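Local coordinates for transcription anti-terminator antagonist UpxZ (Bacteroides uniformis ATCC 8492, PDB 4EPZ), which probably acts as an antagonist of transcription anti-termination and so helps regulate capsular polysaccharide synthesis, at residues Leu6-Glu11 against Ser45-Ser50; His17-Leu22 against Cys35-Glu40; Asn93-Leu98 against Leu102-Leu107; Glu123-Ile128 against Asn149-Gln154. One frame throughout, in Å; residues are numbered along the deposited sequence.

How the contacts relate
Contacts 1 and 2 join the same two helices, 5-20 and 32-49, at two levels: their centres are 15 Å apart, and contact 2 is nested along the chain inside the loop that contact 1 closes. Contacts 3 and 4 follow in series in the later part of the chain. Their centres are also 15 Å apart, and they touch through M105, whose side chain packs against A124 and I128, and through a long ion pair of K104 with E123. Contact 2 lies across the chain's centre from contacts 3 and 4, 25 Å and 24 Å away between centres. A bound calcium ion lies about 10 Å from the side chain of R8 in contact 1.

Contact 1 (Leu6-Glu11 against Ser45-Ser50)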
# COMPACT_ATOMS: atom_id res chain seq x y z
N LEU A 6 -4.29 8.17 13.59
CA LEU A 6 -4.46 8.60 12.21
C LEU A 6 -3.29 9.46 11.74
O LEU A 6 -2.84 9.25 10.60
CB LEU A 6 -5.78 9.39 12.04
CG LEU A 6 -6.11 9.83 10.60
CD1 LEU A 6 -6.40 8.63 9.67
CD2 LEU A 6 -7.30 10.78 10.61
N SER A 7 -2.81 10.42 12.58
CA SER A 7 -1.67 11.27 12.22
C SER A 7 -0.46 10.40 11.92
O SER A 7 0.21 10.63 10.91
CB SER A 7 -1.33 12.26 13.33
OG SER A 7 -2.28 13.31 13.30
N ARG A 8 -0.20 9.41 12.78
CA ARG A 8 0.90 8.46 12.64
C ARG A 8 0.75 7.67 11.33
O ARG A 8 1.71 7.48 10.60
CB ARG A 8 0.92 7.51 13.86
CG ARG A 8 1.41 8.15 15.16
CD ARG A 8 1.15 7.24 16.37
NE ARG A 8 1.95 6.01 16.31
CZ ARG A 8 1.72 4.91 17.02
NH1 ARG A 8 0.71 4.87 17.88
NH2 ARG A 8 2.48 3.83 16.86
N ALA A 9 -0.47 7.20 11.03
CA ALA A 9 -0.71 6.44 9.79
C ALA A 9 -0.49 7.29 8.55
O ALA A 9 0.12 6.83 7.58
CB ALA A 9 -2.13 5.86 9.78
N LEU A 10 -1.00 8.54 8.57
CA LEU A 10 -0.82 9.40 7.41
C LEU A 10 0.65 9.74 7.22
O LEU A 10 1.10 9.81 6.08
CB LEU A 10 -1.69 10.67 7.49
CG LEU A 10 -3.21 10.41 7.60
CD1 LEU A 10 -3.95 11.71 7.91
CD2 LEU A 10 -3.78 9.70 6.34
N GLU A 11 1.41 9.91 8.34
CA GLU A 11 2.85 10.20 8.30
C GLU A 11 3.58 9.02 7.66
O GLU A 11 4.39 9.23 6.77
CB GLU A 11 3.40 10.44 9.71
CG GLU A 11 3.26 11.86 10.22
CD GLU A 11 3.59 12.06 11.69
OE1 GLU A 11 4.22 11.18 12.31
OE2 GLU A 11 3.21 13.13 12.23
N SER A 45 6.30 1.36 11.07
CA SER A 45 5.41 0.25 10.71
C SER A 45 5.28 -0.71 11.89
O SER A 45 4.15 -1.02 12.28
CB SER A 45 5.94 -0.48 9.47
OG SER A 45 6.02 0.41 8.37
N ASP A 46 6.41 -1.09 12.52
CA ASP A 46 6.39 -1.97 13.68
C ASP A 46 5.59 -1.36 14.83
O ASP A 46 4.80 -2.06 15.45
CB ASP A 46 7.81 -2.32 14.12
CG ASP A 46 8.47 -3.39 13.26
OD1 ASP A 46 7.74 -4.08 12.50
OD2 ASP A 46 9.71 -3.56 13.37
N SER A 47 5.75 -0.05 15.10
CA SER A 47 5.03 0.60 16.19
C SER A 47 3.50 0.59 15.95
O SER A 47 2.73 0.35 16.88
CB SER A 47 5.53 2.03 16.37
OG SER A 47 4.82 2.70 17.39
N LEU A 48 3.07 0.83 14.70
CA LEU A 48 1.66 0.89 14.37
C LEU A 48 0.99 -0.48 14.19
O LEU A 48 -0.23 -0.59 14.30
CB LEU A 48 1.50 1.70 13.08
CG LEU A 48 1.49 3.23 13.23
CD1 LEU A 48 1.49 3.91 11.86
CD2 LEU A 48 0.22 3.73 14.00
N PHE A 49 1.79 -1.51 13.91
CA PHE A 49 1.28 -2.85 13.61
C PHE A 49 0.31 -3.43 14.67
O PHE A 49 -0.70 -4.02 14.28
CB PHE A 49 2.45 -3.82 13.41
CG PHE A 49 1.99 -5.22 13.08
CD1 PHE A 49 1.44 -5.51 11.83
CD2 PHE A 49 2.10 -6.24 14.01
CE1 PHE A 49 1.03 -6.82 11.52
CE2 PHE A 49 1.70 -7.56 13.70
CZ PHE A 49 1.14 -7.83 12.47
N SER A 50 0.57 -3.21 15.97
CA SER A 50 -0.28 -3.76 17.05
C SER A 50 -1.58 -2.97 17.27
O SER A 50 -2.45 -3.43 18.02
CB SER A 50 0.51 -3.85 18.36
OG SER A 50 0.92 -2.57 18.82
O HOH W 1 1.83 2.10 19.09
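R8 reaches from helix 5-20 across to L48 and S47 on helix 32-49, and R8 and L48 make up most of this small contact. The short helix segments run at 144° to each other with their axes 10.7 Å apart, a distance that a long side chain can bridge. R8 CB sits 3.8 Å from L48 CD2. The chain then bends at chi3 (66°), and this turn lays the rest of the arginine over the same methyl: NE is 3.7 Å from L48 CD2, and the guanidinium plane carries that methyl over its centre, 3.5 Å above it. Arginine and leucine run alongside with their tips pointing opposite ways. At the tip, NH2 donates to a water 2.9 Å away, lying at the guanidinium edge in its plane, and the water passes the link on to S47 O. S47 OG is also close to NH2, but the angle is poor and both residues have a second conformer, so that approach is doubtful. Lower down, the other methyl of L48, CD1, lies 3.9 Å from A9 N. NH1 points to a weak, long ion pair with E51. Chemically, the arginine works in two ways: its flat face takes apolar packing from a buried leucine, while its NH2 edge is tied through one water to S47 O on the other helix.

Contact 2 (His17-Leu22 against Cys35-Glu40)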
# COMPACT_ATOMS: atom_id res chain seq x y z
N HIS A 17 5.73 6.37 0.78
CA HIS A 17 5.66 6.86 -0.59
C HIS A 17 6.97 7.53 -1.01
O HIS A 17 7.49 7.24 -2.08
CB HIS A 17 4.50 7.86 -0.75
CG HIS A 17 4.36 8.34 -2.15
ND1 HIS A 17 4.89 9.54 -2.55
CD2 HIS A 17 3.80 7.73 -3.23
CE1 HIS A 17 4.60 9.65 -3.84
NE2 HIS A 17 3.93 8.60 -4.28
N GLU A 18 7.49 8.41 -0.15
CA GLU A 18 8.74 9.16 -0.34
C GLU A 18 9.89 8.20 -0.61
O GLU A 18 10.67 8.39 -1.56
CB GLU A 18 9.04 10.01 0.92
CG GLU A 18 10.32 10.85 0.82
CD GLU A 18 10.76 11.62 2.06
OE1 GLU A 18 10.12 11.48 3.12
OE2 GLU A 18 11.77 12.35 1.95
N LEU A 19 9.98 7.15 0.21
CA LEU A 19 11.02 6.15 0.12
C LEU A 19 10.93 5.39 -1.20
O LEU A 19 11.95 5.20 -1.86
CB LEU A 19 10.93 5.21 1.34
CG LEU A 19 11.96 4.09 1.50
CD1 LEU A 19 13.42 4.59 1.29
CD2 LEU A 19 11.81 3.45 2.86
N MSE A 20 9.72 4.99 -1.61
CA MSE A 20 9.53 4.20 -2.84
C MSE A 20 9.77 5.01 -4.12
O MSE A 20 10.21 4.45 -5.11
CB MSE A 20 8.14 3.56 -2.85
CG MSE A 20 8.10 2.43 -1.86
SE MSE A 20 6.51 1.34 -1.89
CE MSE A 20 5.24 2.65 -1.15
N TYR A 21 9.53 6.31 -4.09
CA TYR A 21 9.65 7.18 -5.26
C TYR A 21 11.00 7.91 -5.35
O TYR A 21 11.16 8.80 -6.19
CB TYR A 21 8.47 8.17 -5.25
CG TYR A 21 7.27 7.60 -5.97
CD1 TYR A 21 6.53 6.55 -5.42
CD2 TYR A 21 6.89 8.08 -7.22
CE1 TYR A 21 5.47 5.98 -6.11
CE2 TYR A 21 5.83 7.52 -7.91
CZ TYR A 21 5.12 6.47 -7.36
OH TYR A 21 4.05 5.96 -8.04
N LEU A 22 11.97 7.49 -4.52
CA LEU A 22 13.30 8.10 -4.41
C LEU A 22 14.18 7.78 -5.62
O LEU A 22 14.07 6.70 -6.20
CB LEU A 22 13.96 7.60 -3.11
CG LEU A 22 14.93 8.52 -2.38
CD1 LEU A 22 14.22 9.74 -1.79
CD2 LEU A 22 15.62 7.77 -1.25
N CYS A 35 19.86 4.26 5.02
CA CYS A 35 19.60 3.28 6.07
C CYS A 35 18.67 3.88 7.14
O CYS A 35 17.73 3.19 7.53
CB CYS A 35 20.91 2.79 6.68
SG CYS A 35 21.92 1.83 5.53
N ARG A 36 18.88 5.15 7.54
CA ARG A 36 18.08 5.89 8.53
C ARG A 36 16.58 5.95 8.11
O ARG A 36 15.71 5.63 8.92
CB ARG A 36 18.65 7.31 8.71
CG ARG A 36 18.33 8.01 10.04
CD ARG A 36 17.29 9.12 9.93
NE ARG A 36 17.49 10.01 8.78
CZ ARG A 36 16.54 10.33 7.90
NH1 ARG A 36 15.31 9.84 8.04
NH2 ARG A 36 16.82 11.13 6.88
N LEU A 37 16.31 6.34 6.84
CA LEU A 37 14.98 6.43 6.25
C LEU A 37 14.33 5.04 6.14
O LEU A 37 13.14 4.90 6.44
CB LEU A 37 15.03 7.10 4.87
CG LEU A 37 13.66 7.48 4.25
CD1 LEU A 37 12.91 8.47 5.13
CD2 LEU A 37 13.83 8.08 2.87
N ASN A 38 15.10 4.02 5.69
CA ASN A 38 14.56 2.67 5.61
C ASN A 38 14.25 2.15 7.00
O ASN A 38 13.24 1.46 7.16
CB ASN A 38 15.51 1.71 4.90
CG ASN A 38 15.32 1.75 3.43
OD1 ASN A 38 14.46 1.07 2.88
ND2 ASN A 38 16.10 2.58 2.77
N LYS A 39 15.11 2.50 7.99
CA LYS A 39 14.96 2.08 9.38
C LYS A 39 13.74 2.76 10.00
O LYS A 39 12.97 2.12 10.69
CB LYS A 39 16.24 2.39 10.20
CG LYS A 39 16.21 1.98 11.68
CD LYS A 39 16.03 0.47 11.91
CE LYS A 39 16.26 0.08 13.35
NZ LYS A 39 17.70 0.08 13.72
N GLU A 40 13.60 4.07 9.76
CA GLU A 40 12.48 4.82 10.32
C GLU A 40 11.14 4.29 9.80
O GLU A 40 10.19 4.19 10.58
CB GLU A 40 12.59 6.30 10.03
CG GLU A 40 11.58 7.06 10.88
CD GLU A 40 11.62 8.57 10.83
OE1 GLU A 40 12.63 9.14 10.35
OE2 GLU A 40 10.61 9.18 11.24
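L37 and L19 face each other where helix 5-20 nears its end against helix 32-49, and they contribute almost equal areas, with N38 the third partner. Their CA atoms, 7.3 Å apart, are the nearest pair between the two segments. Both leucines hold CG anti to the backbone N (chi1 -178° in L19, -169° in L37), and the two side chains overlap flank to flank, each reaching toward the other's helix, so that L19 CD1 meets L37 CD2 at 3.9 Å. Both L19 methyls also meet N38. L19 crosses the asparagine at about a right angle, and its methyls lie on the same side of the amide plane, with CD2 3.6 Å from N38 OD1 and CD1 3.7 Å from N38 ND2. These are van der Waals contacts; the amide's polar atoms find partners elsewhere: ND2 bonds to F34 O one turn back in its own helix, and OD1 takes the backbone N of I74. With both ends occupied, the amide is fixed in rotation, and a buried leucine can rest against it. At the margin, L22 CD2 reaches L37 CD2 at a loose 4.5 Å, just ahead of six residues that are not modelled. In this all-helical chain, helix 56-72 is the neighbour of L19, which leans on its A72, as does M20. M15 gives L37 a second partner on helix 5-20. On another flank, helix 138-152 bonds through E142 and E146 to H17 and Y21 of the 17-22 segment.

Contact 3 (Asn93-Leu98 against Leu102-Leu107); sequences NIMSQL and LLKMRL
M95, a selenomethionine, is the first residue of the 93-98 loop to meet helix 102-115 substantially. Its chain bends at chi2 (72°) and again at chi3, and the curl brings SE within 4.0 Å of K104 CG and swings CE round to L107 CB, also at 4.0 Å. Its carbonyl is used too: M95 O receives a weak bond from K104 NZ at 3.2 Å while also accepting L98 N in the local turn. S96 and Q97 turn away from the helix, and Q97 reaches I56 instead. L98 then comes back in. Its CB rests on K104 CD, CD1 meets L107 CD1 at 3.5 Å with the two side chains crossing at about a right angle, and CD2 approaches L103 CD2 more loosely. L98 O takes the stronger lysine bond, 2.8 Å from NZ, with a C=O...N angle of 152° and the nitrogen 16° from the carbonyl plane. K104 gets there fully extended, its methylenes running alongside both loop residues, CG near M95 SE and CD near L98 CB. Buried as it is, its ammonium group is held by two loop carbonyls, with a long, weak ion pair to E123 besides. The charge is thus probably eased by dipoles and a weakly paired carboxylate, and the lysine pins the turn before the helix to the helix itself while its aliphatic stem shares in the apolar packing.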
# COMPACT_ATOMS: atom_id res chain seq x y z
N ASN A 93 -11.44 -7.79 5.59
CA ASN A 93 -12.56 -7.65 6.53
C ASN A 93 -13.26 -6.31 6.46
O ASN A 93 -14.38 -6.20 6.98
CB ASN A 93 -12.08 -7.89 7.97
CG ASN A 93 -11.73 -9.32 8.25
OD1 ASN A 93 -12.08 -10.25 7.50
ND2 ASN A 93 -11.00 -9.53 9.32
N ILE A 94 -12.65 -5.28 5.87
CA ILE A 94 -13.34 -3.98 5.81
C ILE A 94 -13.63 -3.53 4.37
O ILE A 94 -14.37 -2.56 4.19
CB ILE A 94 -12.54 -2.87 6.57
CG1 ILE A 94 -11.17 -2.57 5.88
CG2 ILE A 94 -12.42 -3.20 8.06
CD1 ILE A 94 -10.46 -1.31 6.36
N MSE A 95 -12.97 -4.14 3.34
CA MSE A 95 -13.05 -3.62 1.97
C MSE A 95 -14.47 -3.34 1.48
O MSE A 95 -14.72 -2.24 0.98
CB MSE A 95 -12.33 -4.58 0.98
CG MSE A 95 -12.22 -4.01 -0.42
SE MSE A 95 -10.91 -2.59 -0.39
CE MSE A 95 -9.39 -3.67 -0.58
N SER A 96 -15.42 -4.28 1.69
CA SER A 96 -16.80 -4.12 1.20
C SER A 96 -17.55 -2.95 1.89
O SER A 96 -18.52 -2.43 1.34
CB SER A 96 -17.56 -5.43 1.33
OG SER A 96 -17.74 -5.79 2.70
N GLN A 97 -17.08 -2.51 3.06
CA GLN A 97 -17.73 -1.41 3.78
C GLN A 97 -17.20 -0.03 3.39
O GLN A 97 -17.82 0.98 3.69
CB GLN A 97 -17.54 -1.61 5.27
CG GLN A 97 -18.27 -2.85 5.83
CD GLN A 97 -17.90 -3.00 7.29
OE1 GLN A 97 -18.34 -2.21 8.14
NE2 GLN A 97 -17.01 -3.93 7.60
N LEU A 98 -16.02 0.02 2.77
CA LEU A 98 -15.46 1.32 2.44
C LEU A 98 -16.15 1.95 1.25
O LEU A 98 -16.35 1.30 0.22
CB LEU A 98 -13.95 1.20 2.15
CG LEU A 98 -13.05 0.96 3.35
CD1 LEU A 98 -11.66 0.51 2.90
CD2 LEU A 98 -12.93 2.23 4.20
N LEU A 102 -10.01 7.55 -2.82
CA LEU A 102 -8.60 7.34 -3.16
C LEU A 102 -8.06 6.26 -2.23
O LEU A 102 -7.26 5.41 -2.65
CB LEU A 102 -7.84 8.66 -2.97
CG LEU A 102 -6.37 8.64 -3.30
CD1 LEU A 102 -6.12 8.11 -4.74
CD2 LEU A 102 -5.72 10.03 -3.07
N LEU A 103 -8.45 6.32 -0.94
CA LEU A 103 -8.01 5.31 0.03
C LEU A 103 -8.37 3.90 -0.44
O LEU A 103 -7.51 2.99 -0.41
CB LEU A 103 -8.70 5.60 1.37
CG LEU A 103 -8.51 4.51 2.46
CD1 LEU A 103 -7.01 4.33 2.87
CD2 LEU A 103 -9.40 4.83 3.67
N LYS A 104 -9.63 3.73 -0.85
CA LYS A 104 -10.13 2.40 -1.27
C LYS A 104 -9.36 1.96 -2.51
O LYS A 104 -8.92 0.81 -2.57
CB LYS A 104 -11.64 2.42 -1.50
CG LYS A 104 -12.16 0.99 -1.73
CD LYS A 104 -13.67 0.96 -1.79
CE LYS A 104 -14.10 -0.49 -1.74
NZ LYS A 104 -15.59 -0.61 -1.67
N MSE A 105 -9.13 2.89 -3.46
CA MSE A 105 -8.35 2.56 -4.66
C MSE A 105 -6.93 2.07 -4.28
O MSE A 105 -6.44 1.06 -4.80
CB MSE A 105 -8.24 3.78 -5.56
CG MSE A 105 -7.42 3.51 -6.82
SE MSE A 105 -8.37 2.23 -8.00
CE MSE A 105 -6.74 1.93 -9.16
N ARG A 106 -6.28 2.79 -3.37
CA ARG A 106 -4.92 2.42 -2.92
C ARG A 106 -4.93 1.07 -2.21
O ARG A 106 -4.04 0.26 -2.45
CB ARG A 106 -4.34 3.53 -2.03
CG ARG A 106 -4.03 4.79 -2.88
CD ARG A 106 -3.77 5.96 -1.98
NE ARG A 106 -3.05 7.02 -2.70
CZ ARG A 106 -2.77 8.22 -2.19
NH1 ARG A 106 -3.20 8.54 -0.97
NH2 ARG A 106 -2.11 9.12 -2.90
N LEU A 107 -5.96 0.79 -1.41
CA LEU A 107 -6.02 -0.50 -0.70
C LEU A 107 -6.24 -1.64 -1.72
O LEU A 107 -5.64 -2.72 -1.60
CB LEU A 107 -7.14 -0.50 0.33
CG LEU A 107 -6.85 0.26 1.61
CD1 LEU A 107 -8.16 0.48 2.39
CD2 LEU A 107 -5.88 -0.54 2.52

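Contact 4 (Glu123-Ile128 against Asn149-Gln154); sequences EAHQLI and NFEENQ
H125 NE2 and E151 OE2 meet 2.7 Å apart, and this single hydrogen bond is the tight part of the contact between helices 118-129 and 138-152. The imidazole N-H points at the acceptor with an angle of 160°, and OE2 takes it through its syn lone pair. The acceptor lies in the ring plane, 6° out of it, and ring and carboxylate planes are 27° apart, so the two flat groups meet edge to edge and nearly coplanar. E151 comes from the opposite direction on a chain extended beyond CG. Everything else is loose: the helices are far apart here, with 11.6 Å between the CA atoms of H125 and E151, and the small buried area belongs to these two side chains alone. The contact lies at the surface. Beneath it, L147 from helix 138-152 packs against H125 and A124, while Y112 of helix 102-115 touches E151. The nearby carboxylate would probably favour the doubly protonated, charged imidazole. The arrangement is a His-carboxylate hydrogen bond joining two helices at the surface of an all-helical fold.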
# COMPACT_ATOMS: atom_id res chain seq x y z
N GLU A 123 -12.27 -4.82 -9.25
CA GLU A 123 -12.90 -3.72 -8.52
C GLU A 123 -12.10 -2.40 -8.69
O GLU A 123 -12.69 -1.34 -8.87
CB GLU A 123 -13.03 -4.10 -7.06
CG GLU A 123 -13.80 -3.06 -6.28
CD GLU A 123 -14.23 -3.49 -4.90
OE1 GLU A 123 -14.00 -4.67 -4.52
OE2 GLU A 123 -14.81 -2.64 -4.19
N ALA A 124 -10.75 -2.49 -8.68
CA ALA A 124 -9.89 -1.34 -8.88
C ALA A 124 -10.13 -0.72 -10.28
O ALA A 124 -10.27 0.50 -10.37
CB ALA A 124 -8.43 -1.75 -8.73
N HIS A 125 -10.27 -1.55 -11.35
CA HIS A 125 -10.58 -0.99 -12.68
C HIS A 125 -11.97 -0.34 -12.74
O HIS A 125 -12.14 0.65 -13.45
CB HIS A 125 -10.42 -2.04 -13.78
CG HIS A 125 -8.98 -2.25 -14.12
ND1 HIS A 125 -8.25 -1.29 -14.80
CD2 HIS A 125 -8.15 -3.24 -13.74
CE1 HIS A 125 -7.02 -1.75 -14.87
NE2 HIS A 125 -6.91 -2.94 -14.27
N GLN A 126 -12.94 -0.85 -11.96
CA GLN A 126 -14.28 -0.26 -11.91
C GLN A 126 -14.22 1.13 -11.26
O GLN A 126 -14.92 2.04 -11.69
CB GLN A 126 -15.27 -1.17 -11.16
CG GLN A 126 -15.73 -2.37 -11.99
CD GLN A 126 -16.70 -3.26 -11.25
OE1 GLN A 126 -16.43 -3.74 -10.14
NE2 GLN A 126 -17.85 -3.53 -11.85
N LEU A 127 -13.35 1.29 -10.23
CA LEU A 127 -13.19 2.59 -9.57
C LEU A 127 -12.57 3.58 -10.54
O LEU A 127 -13.03 4.73 -10.67
CB LEU A 127 -12.30 2.46 -8.33
CG LEU A 127 -12.96 2.50 -6.98
CD1 LEU A 127 -11.92 2.65 -5.91
CD2 LEU A 127 -14.03 3.64 -6.89
N ILE A 128 -11.56 3.12 -11.30
CA ILE A 128 -10.89 3.97 -12.29
C ILE A 128 -11.93 4.52 -13.29
O ILE A 128 -11.90 5.72 -13.62
CB ILE A 128 -9.74 3.22 -13.04
CG1 ILE A 128 -8.55 2.96 -12.10
CG2 ILE A 128 -9.23 4.04 -14.26
CD1 ILE A 128 -7.43 1.96 -12.70
N ASN A 149 1.77 -1.48 -13.32
CA ASN A 149 3.07 -2.09 -13.10
C ASN A 149 2.93 -3.42 -12.34
O ASN A 149 3.61 -4.39 -12.69
CB ASN A 149 4.00 -1.13 -12.38
CG ASN A 149 4.56 -0.05 -13.31
OD1 ASN A 149 4.83 -0.28 -14.49
ND2 ASN A 149 4.79 1.14 -12.78
N PHE A 150 2.02 -3.49 -11.33
CA PHE A 150 1.82 -4.76 -10.61
C PHE A 150 1.25 -5.83 -11.57
O PHE A 150 1.68 -6.98 -11.53
CB PHE A 150 0.87 -4.55 -9.41
CG PHE A 150 1.50 -3.77 -8.27
CD1 PHE A 150 2.77 -4.10 -7.80
CD2 PHE A 150 0.77 -2.79 -7.59
CE1 PHE A 150 3.34 -3.39 -6.73
CE2 PHE A 150 1.34 -2.11 -6.51
CZ PHE A 150 2.61 -2.41 -6.09
N GLU A 151 0.31 -5.43 -12.44
CA GLU A 151 -0.30 -6.37 -13.38
C GLU A 151 0.75 -6.91 -14.36
O GLU A 151 0.82 -8.13 -14.58
CB GLU A 151 -1.44 -5.69 -14.15
CG GLU A 151 -2.68 -5.42 -13.32
CD GLU A 151 -3.73 -4.61 -14.05
OE1 GLU A 151 -3.43 -4.01 -15.10
OE2 GLU A 151 -4.89 -4.60 -13.57
N GLU A 152 1.59 -6.03 -14.91
CA GLU A 152 2.61 -6.41 -15.89
C GLU A 152 3.79 -7.20 -15.31
O GLU A 152 4.54 -7.85 -16.06
CB GLU A 152 3.13 -5.15 -16.57
CG GLU A 152 2.10 -4.48 -17.45
CD GLU A 152 2.59 -3.25 -18.18
OE1 GLU A 152 3.76 -2.85 -17.96
OE2 GLU A 152 1.81 -2.68 -18.97
N ASN A 153 4.03 -7.10 -13.99
CA ASN A 153 5.19 -7.74 -13.37
C ASN A 153 4.81 -8.86 -12.41
O ASN A 153 5.59 -9.20 -11.51
CB ASN A 153 6.01 -6.69 -12.65
CG ASN A 153 6.64 -5.74 -13.63
OD1 ASN A 153 7.32 -6.15 -14.58
ND2 ASN A 153 6.37 -4.47 -13.47
N GLN A 154 3.68 -9.52 -12.68
CA GLN A 154 3.26 -10.61 -11.81
C GLN A 154 4.31 -11.72 -11.76
O GLN A 154 4.62 -12.22 -10.68
CB GLN A 154 1.91 -11.18 -12.25
CG GLN A 154 1.45 -12.39 -11.40
CD GLN A 154 0.03 -12.79 -11.67
OE1 GLN A 154 -0.60 -12.35 -12.66
NE2 GLN A 154 -0.50 -13.64 -10.82